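Cystathionine beta-lyases/cystathionine gamma-synthases (Corynebacterium glutamicum, PDB 5X5H) probably catalyses the pyridoxal-phosphate-dependent joining of O-succinyl-L-homoserine and L-cysteine into L,L-cystathionine, releasing succinate, in methionine biosynthesis. Local coordinates at residues E315-I327 and D374-L386. Sequence-based numbering, arbitrary orientation.
Sequences EAAKKFCTSTKLI and DLLADVEQALNNL
Val379 O lies at one edge of the Phe320 ring, near its plane, while Ala382 CB (3.6 Å) and Leu383 CD2 approach CE1 obliquely. Thr324 CG2 lies over one face, toward the rim; Phe310 of strand 305-310 also meets the ring. With CG anti to the backbone N (chi1 -178°), the ring swings toward the second helix, a buried place that suits a large apolar group. Ala382, small enough to admit both Phe320 and Ser323, sits where the backbones come close.

The flat carboxylate of Asp378 serves the loop that leaves helix 315-323. OD1 takes Lys325 N on its syn lone pair at 2.7 Å. OD2 takes Leu326 N from above the plane and Ile327 N nearly along its C-O bond. Three backbone N-H groups thus grip a buried acid, which probably favours its charged form. Gln381 NE2 also donates to OD1 and to Ser323 O (2.9 Å), which lies close to the amide plane of Gln381; water links Ser323 O to Gln381 OE1. Farther along, the Asn385 amide presents ND2 to Ser323 OG, and Lys319 NZ reaches Asn385 O (2.8 Å). Branched Leu326 CD2 and Ile327 CG1 meet Leu375 CD2, apolar carbons continuing the contact beyond the carboxylate.

The axes of helices 315-323 and 374-384 approach to 8.7 Å, their N-to-C directions 133° apart: a roughly antiparallel, steeply crossed pair over the mixed sheet of the C-terminal domain, as in fold-type I PLP enzymes.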
# COMPACT_ATOMS: atom_id res chain seq x y z
N GLU A 315 -34.44 -4.13 -24.90
CA GLU A 315 -34.11 -2.79 -25.32
C GLU A 315 -34.31 -1.75 -24.20
O GLU A 315 -33.49 -0.85 -24.05
CB GLU A 315 -34.92 -2.37 -26.60
CG GLU A 315 -34.26 -3.03 -27.82
CD GLU A 315 -34.92 -2.71 -29.17
OE1 GLU A 315 -34.39 -3.20 -30.20
OE2 GLU A 315 -35.94 -1.98 -29.20
N ALA A 316 -35.39 -1.92 -23.43
CA ALA A 316 -35.62 -1.01 -22.30
C ALA A 316 -34.62 -1.22 -21.19
O ALA A 316 -34.11 -0.18 -20.70
CB ALA A 316 -37.01 -1.19 -21.72
N ALA A 317 -34.34 -2.49 -20.89
CA ALA A 317 -33.31 -2.85 -19.83
C ALA A 317 -31.96 -2.22 -20.19
O ALA A 317 -31.34 -1.54 -19.36
CB ALA A 317 -33.21 -4.27 -19.67
N LYS A 318 -31.50 -2.34 -21.44
CA LYS A 318 -30.25 -1.79 -21.85
C LYS A 318 -30.21 -0.33 -21.92
O LYS A 318 -29.22 0.31 -21.56
CB LYS A 318 -29.76 -2.43 -23.17
CG LYS A 318 -29.48 -3.86 -23.05
CD LYS A 318 -29.02 -4.38 -24.43
CE LYS A 318 -27.52 -4.23 -24.49
NZ LYS A 318 -26.98 -4.84 -25.78
N LYS A 319 -31.31 0.31 -22.36
CA LYS A 319 -31.37 1.76 -22.39
C LYS A 319 -31.32 2.36 -20.92
O LYS A 319 -30.71 3.44 -20.70
CB LYS A 319 -32.65 2.23 -23.13
CG LYS A 319 -32.82 3.73 -23.25
CD LYS A 319 -31.62 4.37 -23.94
CE LYS A 319 -31.76 5.86 -24.26
NZ LYS A 319 -33.13 6.42 -24.59
N PHE A 320 -32.01 1.63 -20.02
CA PHE A 320 -31.97 2.06 -18.58
C PHE A 320 -30.50 2.02 -18.11
O PHE A 320 -30.05 2.98 -17.48
CB PHE A 320 -32.83 1.23 -17.75
CG PHE A 320 -32.87 1.67 -16.31
CD1 PHE A 320 -33.62 2.76 -15.90
CD2 PHE A 320 -32.12 0.96 -15.40
CE1 PHE A 320 -33.70 3.10 -14.51
CE2 PHE A 320 -32.16 1.31 -14.04
CZ PHE A 320 -32.91 2.40 -13.60
N CYS A 321 -29.82 0.95 -18.49
CA CYS A 321 -28.41 0.82 -18.14
C CYS A 321 -27.54 1.96 -18.60
O CYS A 321 -26.57 2.34 -17.87
CB CYS A 321 -27.86 -0.55 -18.56
SG CYS A 321 -28.38 -1.92 -17.64
N THR A 322 -27.77 2.53 -19.77
CA THR A 322 -26.96 3.60 -20.28
C THR A 322 -27.49 5.02 -20.01
O THR A 322 -26.87 6.04 -20.38
CB THR A 322 -26.70 3.49 -21.81
OG1 THR A 322 -27.99 3.55 -22.45
CG2 THR A 322 -26.08 2.14 -22.13
N SER A 323 -28.61 5.13 -19.27
CA SER A 323 -29.25 6.40 -19.00
C SER A 323 -28.96 7.00 -17.61
O SER A 323 -29.18 8.16 -17.36
CB SER A 323 -30.73 6.29 -19.12
OG SER A 323 -31.04 6.01 -20.48
N THR A 324 -28.56 6.13 -16.68
CA THR A 324 -28.26 6.61 -15.33
C THR A 324 -27.01 7.45 -15.35
O THR A 324 -26.02 7.14 -16.12
CB THR A 324 -28.12 5.46 -14.32
OG1 THR A 324 -27.17 4.50 -14.82
CG2 THR A 324 -29.44 4.83 -14.09
N LYS A 325 -26.93 8.50 -14.53
CA LYS A 325 -25.79 9.36 -14.47
C LYS A 325 -25.07 9.36 -13.13
O LYS A 325 -24.03 10.00 -13.04
CB LYS A 325 -26.23 10.77 -14.76
CG LYS A 325 -26.79 10.93 -16.17
CD LYS A 325 -27.12 12.37 -16.46
CE LYS A 325 -25.93 13.34 -16.32
NZ LYS A 325 -24.76 13.04 -17.23
N LEU A 326 -25.67 8.78 -12.10
CA LEU A 326 -24.99 8.63 -10.79
C LEU A 326 -24.68 7.20 -10.56
O LEU A 326 -23.54 6.86 -10.21
CB LEU A 326 -25.93 9.20 -9.72
CG LEU A 326 -25.45 9.07 -8.30
CD1 LEU A 326 -24.10 9.71 -8.11
CD2 LEU A 326 -26.48 9.79 -7.42
N ILE A 327 -25.64 6.31 -10.77
CA ILE A 327 -25.45 4.89 -10.73
C ILE A 327 -24.61 4.48 -11.91
O ILE A 327 -24.97 4.82 -13.07
CB ILE A 327 -26.77 4.12 -10.71
CG1 ILE A 327 -27.69 4.63 -9.57
CG2 ILE A 327 -26.62 2.62 -10.52
CD1 ILE A 327 -29.09 4.07 -9.62
N ASP A 374 -30.77 11.94 -4.35
CA ASP A 374 -30.03 11.93 -5.55
C ASP A 374 -30.21 10.58 -6.32
O ASP A 374 -30.28 10.57 -7.55
CB ASP A 374 -28.53 12.11 -5.28
CG ASP A 374 -28.23 13.44 -4.62
OD1 ASP A 374 -28.90 14.48 -4.91
OD2 ASP A 374 -27.25 13.49 -3.83
N LEU A 375 -30.26 9.48 -5.61
CA LEU A 375 -30.49 8.15 -6.29
C LEU A 375 -31.91 8.14 -6.86
O LEU A 375 -32.09 7.67 -7.97
CB LEU A 375 -30.32 7.06 -5.28
CG LEU A 375 -28.85 6.82 -4.84
CD1 LEU A 375 -28.78 5.91 -3.60
CD2 LEU A 375 -27.95 6.39 -5.99
N LEU A 376 -32.92 8.61 -6.12
CA LEU A 376 -34.34 8.66 -6.66
C LEU A 376 -34.33 9.52 -7.90
O LEU A 376 -34.98 9.13 -8.92
CB LEU A 376 -35.28 9.20 -5.62
CG LEU A 376 -35.70 8.27 -4.55
CD1 LEU A 376 -36.29 8.96 -3.35
CD2 LEU A 376 -36.69 7.24 -5.09
N ALA A 377 -33.67 10.64 -7.89
CA ALA A 377 -33.67 11.54 -9.04
C ALA A 377 -33.05 10.89 -10.23
O ALA A 377 -33.47 11.01 -11.43
CB ALA A 377 -33.04 12.86 -8.71
N ASP A 378 -31.96 10.14 -10.01
CA ASP A 378 -31.27 9.47 -11.12
C ASP A 378 -32.09 8.36 -11.70
O ASP A 378 -32.19 8.23 -12.98
CB ASP A 378 -29.90 8.92 -10.66
CG ASP A 378 -29.01 8.52 -11.78
OD1 ASP A 378 -28.97 9.22 -12.84
OD2 ASP A 378 -28.23 7.51 -11.63
N VAL A 379 -32.72 7.53 -10.88
CA VAL A 379 -33.62 6.49 -11.36
C VAL A 379 -34.79 7.11 -12.10
O VAL A 379 -35.14 6.57 -13.17
CB VAL A 379 -34.12 5.55 -10.20
CG1 VAL A 379 -35.14 4.54 -10.70
CG2 VAL A 379 -32.93 4.84 -9.57
N GLU A 380 -35.41 8.10 -11.55
CA GLU A 380 -36.59 8.78 -12.22
C GLU A 380 -36.19 9.32 -13.55
O GLU A 380 -36.93 8.98 -14.59
CB GLU A 380 -37.20 9.82 -11.31
CG GLU A 380 -38.41 10.53 -11.90
CD GLU A 380 -38.99 11.60 -10.95
OE1 GLU A 380 -38.22 12.22 -10.16
OE2 GLU A 380 -40.18 11.90 -11.07
N GLN A 381 -35.13 10.06 -13.72
CA GLN A 381 -34.72 10.59 -15.02
C GLN A 381 -34.37 9.50 -16.00
O GLN A 381 -34.71 9.56 -17.22
CB GLN A 381 -33.67 11.70 -14.90
CG GLN A 381 -32.27 11.16 -14.48
CD GLN A 381 -31.48 10.62 -15.59
OE1 GLN A 381 -31.65 11.03 -16.76
NE2 GLN A 381 -30.55 9.67 -15.31
N ALA A 382 -33.79 8.40 -15.52
CA ALA A 382 -33.45 7.32 -16.42
C ALA A 382 -34.69 6.63 -16.93
O ALA A 382 -34.78 6.31 -18.15
CB ALA A 382 -32.55 6.31 -15.72
N LEU A 383 -35.72 6.44 -16.10
CA LEU A 383 -36.98 5.82 -16.45
C LEU A 383 -37.61 6.78 -17.49
O LEU A 383 -38.21 6.29 -18.42
CB LEU A 383 -37.94 5.60 -15.34
CG LEU A 383 -37.51 4.51 -14.33
CD1 LEU A 383 -38.48 4.56 -13.17
CD2 LEU A 383 -37.41 3.14 -14.93
N ASN A 384 -37.53 8.09 -17.27
CA ASN A 384 -38.16 9.04 -18.23
C ASN A 384 -37.47 9.07 -19.57
O ASN A 384 -38.17 9.39 -20.58
CB ASN A 384 -38.31 10.42 -17.61
CG ASN A 384 -39.36 10.51 -16.50
OD1 ASN A 384 -40.22 9.64 -16.34
ND2 ASN A 384 -39.23 11.47 -15.62
N ASN A 385 -36.22 8.64 -19.67
CA ASN A 385 -35.41 8.51 -20.91
C ASN A 385 -35.81 7.31 -21.75
O ASN A 385 -35.26 7.11 -22.87
CB ASN A 385 -33.89 8.49 -20.68
CG ASN A 385 -33.07 9.06 -21.87
OD1 ASN A 385 -33.50 9.98 -22.54
ND2 ASN A 385 -31.88 8.51 -22.09
N LEU A 386 -36.77 6.53 -21.29
CA LEU A 386 -37.17 5.34 -22.03
C LEU A 386 -38.31 5.69 -23.04
O LEU A 386 -38.57 4.91 -23.95
CB LEU A 386 -37.65 4.21 -21.08
CG LEU A 386 -36.64 3.61 -20.03
CD1 LEU A 386 -37.12 2.39 -19.28
CD2 LEU A 386 -35.31 3.25 -20.60
O HOH W 1 -30.90 9.86 -19.22